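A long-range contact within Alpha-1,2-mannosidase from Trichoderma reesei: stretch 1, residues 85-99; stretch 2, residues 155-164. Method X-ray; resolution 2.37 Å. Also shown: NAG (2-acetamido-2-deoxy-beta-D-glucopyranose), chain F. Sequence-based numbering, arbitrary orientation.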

# COMPACT_ATOMS: atom_id res chain seq x y z
N ASN A 85 -24.02 -1.78 5.30
CA ASN A 85 -24.89 -1.21 4.28
C ASN A 85 -24.05 -0.37 3.32
O ASN A 85 -23.86 0.83 3.53
CB ASN A 85 -25.98 -0.33 4.91
CG ASN A 85 -27.10 -0.03 3.94
OD1 ASN A 85 -26.88 0.07 2.73
ND2 ASN A 85 -28.32 0.10 4.46
N PHE A 86 -23.56 -1.01 2.26
CA PHE A 86 -22.73 -0.33 1.27
C PHE A 86 -23.52 0.46 0.24
O PHE A 86 -23.00 0.76 -0.84
CB PHE A 86 -21.85 -1.35 0.54
CG PHE A 86 -20.71 -1.87 1.35
CD1 PHE A 86 -19.72 -1.01 1.82
CD2 PHE A 86 -20.59 -3.23 1.60
CE1 PHE A 86 -18.62 -1.50 2.53
CE2 PHE A 86 -19.49 -3.74 2.32
CZ PHE A 86 -18.51 -2.87 2.78
N THR A 87 -24.77 0.79 0.55
CA THR A 87 -25.57 1.57 -0.39
C THR A 87 -25.85 2.95 0.17
O THR A 87 -26.63 3.71 -0.39
CB THR A 87 -26.92 0.90 -0.71
OG1 THR A 87 -27.78 1.00 0.43
CG2 THR A 87 -26.73 -0.57 -1.08
N THR A 88 -25.20 3.29 1.28
CA THR A 88 -25.42 4.59 1.88
C THR A 88 -24.34 4.90 2.90
O THR A 88 -23.42 4.11 3.11
CB THR A 88 -26.80 4.64 2.58
OG1 THR A 88 -27.08 5.97 3.02
CG2 THR A 88 -26.84 3.69 3.77
N THR A 89 -24.44 6.07 3.51
CA THR A 89 -23.53 6.49 4.57
C THR A 89 -24.41 7.01 5.70
O THR A 89 -25.46 7.61 5.45
CB THR A 89 -22.54 7.61 4.12
OG1 THR A 89 -23.27 8.74 3.63
CG2 THR A 89 -21.60 7.09 3.03
N ALA A 90 -23.99 6.79 6.94
CA ALA A 90 -24.78 7.26 8.07
C ALA A 90 -24.96 8.76 7.97
O ALA A 90 -26.04 9.28 8.25
CB ALA A 90 -24.08 6.89 9.37
N VAL A 91 -23.90 9.45 7.55
CA VAL A 91 -23.92 10.90 7.40
C VAL A 91 -24.37 11.29 6.00
O VAL A 91 -23.85 10.80 5.00
CB VAL A 91 -22.51 11.48 7.63
CG1 VAL A 91 -22.55 13.01 7.54
CG2 VAL A 91 -21.97 11.01 8.97
N ALA A 92 -25.35 12.20 5.94
CA ALA A 92 -25.89 12.67 4.67
C ALA A 92 -24.91 13.56 3.92
O ALA A 92 -24.22 14.37 4.53
CB ALA A 92 -27.19 13.43 4.92
N ASN A 93 -24.87 13.41 2.61
CA ASN A 93 -23.99 14.21 1.77
C ASN A 93 -22.52 14.03 2.13
O ASN A 93 -21.71 14.93 1.92
CB ASN A 93 -24.37 15.69 1.88
CG ASN A 93 -25.81 15.95 1.45
OD1 ASN A 93 -26.18 15.70 0.30
ND2 ASN A 93 -26.63 16.45 2.37
N GLN A 94 -22.17 12.87 2.68
CA GLN A 94 -20.79 12.61 3.05
C GLN A 94 -19.98 12.10 1.85
O GLN A 94 -20.35 11.10 1.23
CB GLN A 94 -20.71 11.59 4.18
CG GLN A 94 -19.29 11.32 4.60
CD GLN A 94 -19.19 10.36 5.75
OE1 GLN A 94 -19.48 9.18 5.61
NE2 GLN A 94 -18.75 10.86 6.90
N GLY A 95 -18.87 12.76 1.56
CA GLY A 95 -18.04 12.36 0.45
C GLY A 95 -17.34 11.03 0.67
O GLY A 95 -16.98 10.69 1.80
N SER A 96 -17.15 10.27 -0.41
CA SER A 96 -16.49 8.97 -0.33
C SER A 96 -15.33 8.89 -1.30
O SER A 96 -15.51 9.12 -2.50
CB SER A 96 -17.49 7.84 -0.63
OG SER A 96 -16.82 6.60 -0.81
N SER A 97 -14.15 8.57 -0.80
CA SER A 97 -12.97 8.45 -1.66
C SER A 97 -13.04 7.17 -2.48
O SER A 97 -13.03 6.07 -1.92
CB SER A 97 -11.68 8.43 -0.83
OG SER A 97 -10.54 8.17 -1.65
N VAL A 98 -13.13 7.32 -3.79
CA VAL A 98 -13.18 6.16 -4.67
C VAL A 98 -11.94 5.30 -4.41
O VAL A 98 -12.04 4.08 -4.24
CB VAL A 98 -13.20 6.60 -6.14
CG1 VAL A 98 -13.19 5.38 -7.05
CG2 VAL A 98 -14.42 7.48 -6.40
N PHE A 99 -10.77 5.95 -4.37
CA PHE A 99 -9.48 5.28 -4.14
C PHE A 99 -9.35 4.55 -2.80
O PHE A 99 -9.10 3.35 -2.76
CB PHE A 99 -8.34 6.30 -4.28
CG PHE A 99 -7.00 5.79 -3.83
CD1 PHE A 99 -6.33 4.79 -4.54
CD2 PHE A 99 -6.39 6.31 -2.69
CE1 PHE A 99 -5.09 4.32 -4.13
CE2 PHE A 99 -5.14 5.84 -2.26
CZ PHE A 99 -4.49 4.85 -2.98
C1 NAG F . -29.42 0.55 3.62
C2 NAG F . -30.71 -0.19 3.99
C3 NAG F . -31.85 0.29 3.09
C4 NAG F . -31.98 1.81 3.14
C5 NAG F . -30.62 2.46 2.83
C6 NAG F . -30.67 3.96 3.00
C7 NAG F . -30.56 -2.45 4.84
C8 NAG F . -30.16 -3.89 4.57
N2 NAG F . -30.52 -1.62 3.80
O3 NAG F . -33.07 -0.31 3.51
O4 NAG F . -32.94 2.24 2.17
O5 NAG F . -29.61 1.96 3.73
O6 NAG F . -30.69 4.31 4.38
O7 NAG F . -30.90 -2.09 5.97
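Stretch 2 155-164: PDPTVFFNPT

From Gly95 to Val98 the two stretches run antiparallel, with Phe160, Val159, Thr158 and Pro157 met in turn; before that, Phe161 lies nearest Thr88 and Asn162 nearest Ala92. The glycosylated end of stretch 1 lies outside this pairing: Asn85 ND2 is bonded to NAG C1 (1.5 Å), and Asn85 itself makes no contact with stretch 2. From Phe86 to Thr88 the loop passes along Phe161, which points toward it with chi1 m. Phe86 O lies 3.4 Å from Phe161 CE1, and Thr88 CA packs 3.7 Å from Phe161 CB. Water 1 joins the two backbones here, donating to Thr87 O and Phe161 O, each at 2.9 Å.

Asn162, extended and with chi1 t, reaches into the bend that follows. Asn162 ND2 donates to Thr89 O (3.0 Å), while Ala92 CA sits 3.7 Å from Asn162 CG. The chain reverses in a type II turn from Val91 to Gln94, and within it Asn93 N donates to Asn162 O (2.8 Å). The peptide bond between Asn162 and Pro163 is cis; Pro163 CD lies 3.3 Å from Asn93 OD1. From the turn onward, the Phe160 ring lies along the backbone, with Asn93 O at its edge, 3.3 Å from Phe160 CE2, and Gly95 N 3.4 Å from the same atom.

Regular pairing then takes over, with both strands in beta conformation. Ser96 and Val159 form an antiparallel hydrogen-bonded pair: Ser96 N donates to Val159 O (2.9 Å) and Val159 N returns a bond to Ser96 O (3.2 Å). Ser97 faces Thr158 as the non-hydrogen-bonded pair, their CA atoms 5.0 Å apart and their side chains on the opposite face from those of Ser96 and Val159. As the helix begins, Val98 N donates to Pro157 O (2.9 Å), and Val98 CG2 packs against Val159 CG1 (4.1 Å).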

# COMPACT_ATOMS: atom_id res chain seq x y z
N PRO A 155 -12.15 8.35 -13.95
CA PRO A 155 -12.93 8.41 -12.71
C PRO A 155 -12.83 9.71 -11.92
O PRO A 155 -11.77 10.33 -11.86
CB PRO A 155 -12.40 7.21 -11.92
CG PRO A 155 -10.96 7.17 -12.35
CD PRO A 155 -11.08 7.35 -13.84
N ASP A 156 -13.95 10.10 -11.33
CA ASP A 156 -14.04 11.27 -10.48
C ASP A 156 -13.57 10.68 -9.15
O ASP A 156 -14.02 9.60 -8.78
CB ASP A 156 -15.50 11.72 -10.39
CG ASP A 156 -15.69 12.96 -9.55
OD1 ASP A 156 -16.40 13.87 -10.03
OD2 ASP A 156 -15.17 13.03 -8.41
N PRO A 157 -12.65 11.35 -8.44
CA PRO A 157 -12.11 10.88 -7.15
C PRO A 157 -13.10 10.75 -5.99
O PRO A 157 -12.88 9.97 -5.06
CB PRO A 157 -11.02 11.91 -6.86
CG PRO A 157 -11.59 13.17 -7.42
CD PRO A 157 -12.15 12.70 -8.76
N THR A 158 -14.19 11.51 -6.04
CA THR A 158 -15.17 11.48 -4.96
C THR A 158 -16.61 11.27 -5.45
O THR A 158 -17.02 11.83 -6.47
CB THR A 158 -15.13 12.81 -4.17
OG1 THR A 158 -13.80 13.05 -3.70
CG2 THR A 158 -16.08 12.76 -2.97
N VAL A 159 -17.35 10.45 -4.71
CA VAL A 159 -18.76 10.18 -5.02
C VAL A 159 -19.57 10.26 -3.73
O VAL A 159 -19.01 10.38 -2.64
CB VAL A 159 -18.98 8.78 -5.63
CG1 VAL A 159 -18.26 8.68 -6.97
CG2 VAL A 159 -18.53 7.69 -4.66
N PHE A 160 -20.89 10.23 -3.87
CA PHE A 160 -21.80 10.30 -2.72
C PHE A 160 -22.88 9.23 -2.89
O PHE A 160 -23.28 8.92 -4.01
CB PHE A 160 -22.46 11.69 -2.64
CG PHE A 160 -21.49 12.83 -2.47
CD1 PHE A 160 -20.82 13.37 -3.57
CD2 PHE A 160 -21.25 13.37 -1.21
CE1 PHE A 160 -19.93 14.44 -3.42
CE2 PHE A 160 -20.37 14.44 -1.05
CZ PHE A 160 -19.70 14.97 -2.16
N PHE A 161 -23.34 8.66 -1.77
CA PHE A 161 -24.38 7.62 -1.80
C PHE A 161 -25.66 8.11 -1.14
O PHE A 161 -26.75 7.62 -1.43
CB PHE A 161 -23.92 6.37 -1.03
CG PHE A 161 -22.87 5.57 -1.73
CD1 PHE A 161 -22.39 4.39 -1.16
CD2 PHE A 161 -22.35 5.98 -2.94
CE1 PHE A 161 -21.40 3.64 -1.79
CE2 PHE A 161 -21.36 5.24 -3.58
CZ PHE A 161 -20.89 4.07 -3.01
N ASN A 162 -25.51 9.07 -0.23
CA ASN A 162 -26.62 9.61 0.52
C ASN A 162 -26.73 11.11 0.24
O ASN A 162 -25.78 11.85 0.45
CB ASN A 162 -26.34 9.41 2.02
CG ASN A 162 -27.50 9.81 2.90
OD1 ASN A 162 -28.37 10.58 2.48
ND2 ASN A 162 -27.52 9.31 4.13
N PRO A 163 -27.90 11.57 -0.23
CA PRO A 163 -29.19 10.93 -0.55
C PRO A 163 -29.26 9.99 -1.78
O PRO A 163 -30.10 9.09 -1.81
CB PRO A 163 -30.13 12.12 -0.68
CG PRO A 163 -29.19 13.27 -1.04
CD PRO A 163 -28.08 13.02 -0.09
N THR A 164 -28.43 10.22 -2.79
CA THR A 164 -28.44 9.32 -3.95
C THR A 164 -27.03 9.12 -4.50
O THR A 164 -26.10 9.81 -4.09
CB THR A 164 -29.41 9.81 -5.08
OG1 THR A 164 -29.55 8.77 -6.06
CG2 THR A 164 -28.89 11.06 -5.77
O HOH W 1 -27.82 5.23 -2.62
O HOH W 2 -22.84 9.83 0.81
O HOH W 3 -25.11 14.28 -1.62
O HOH W 4 -10.29 8.45 -5.44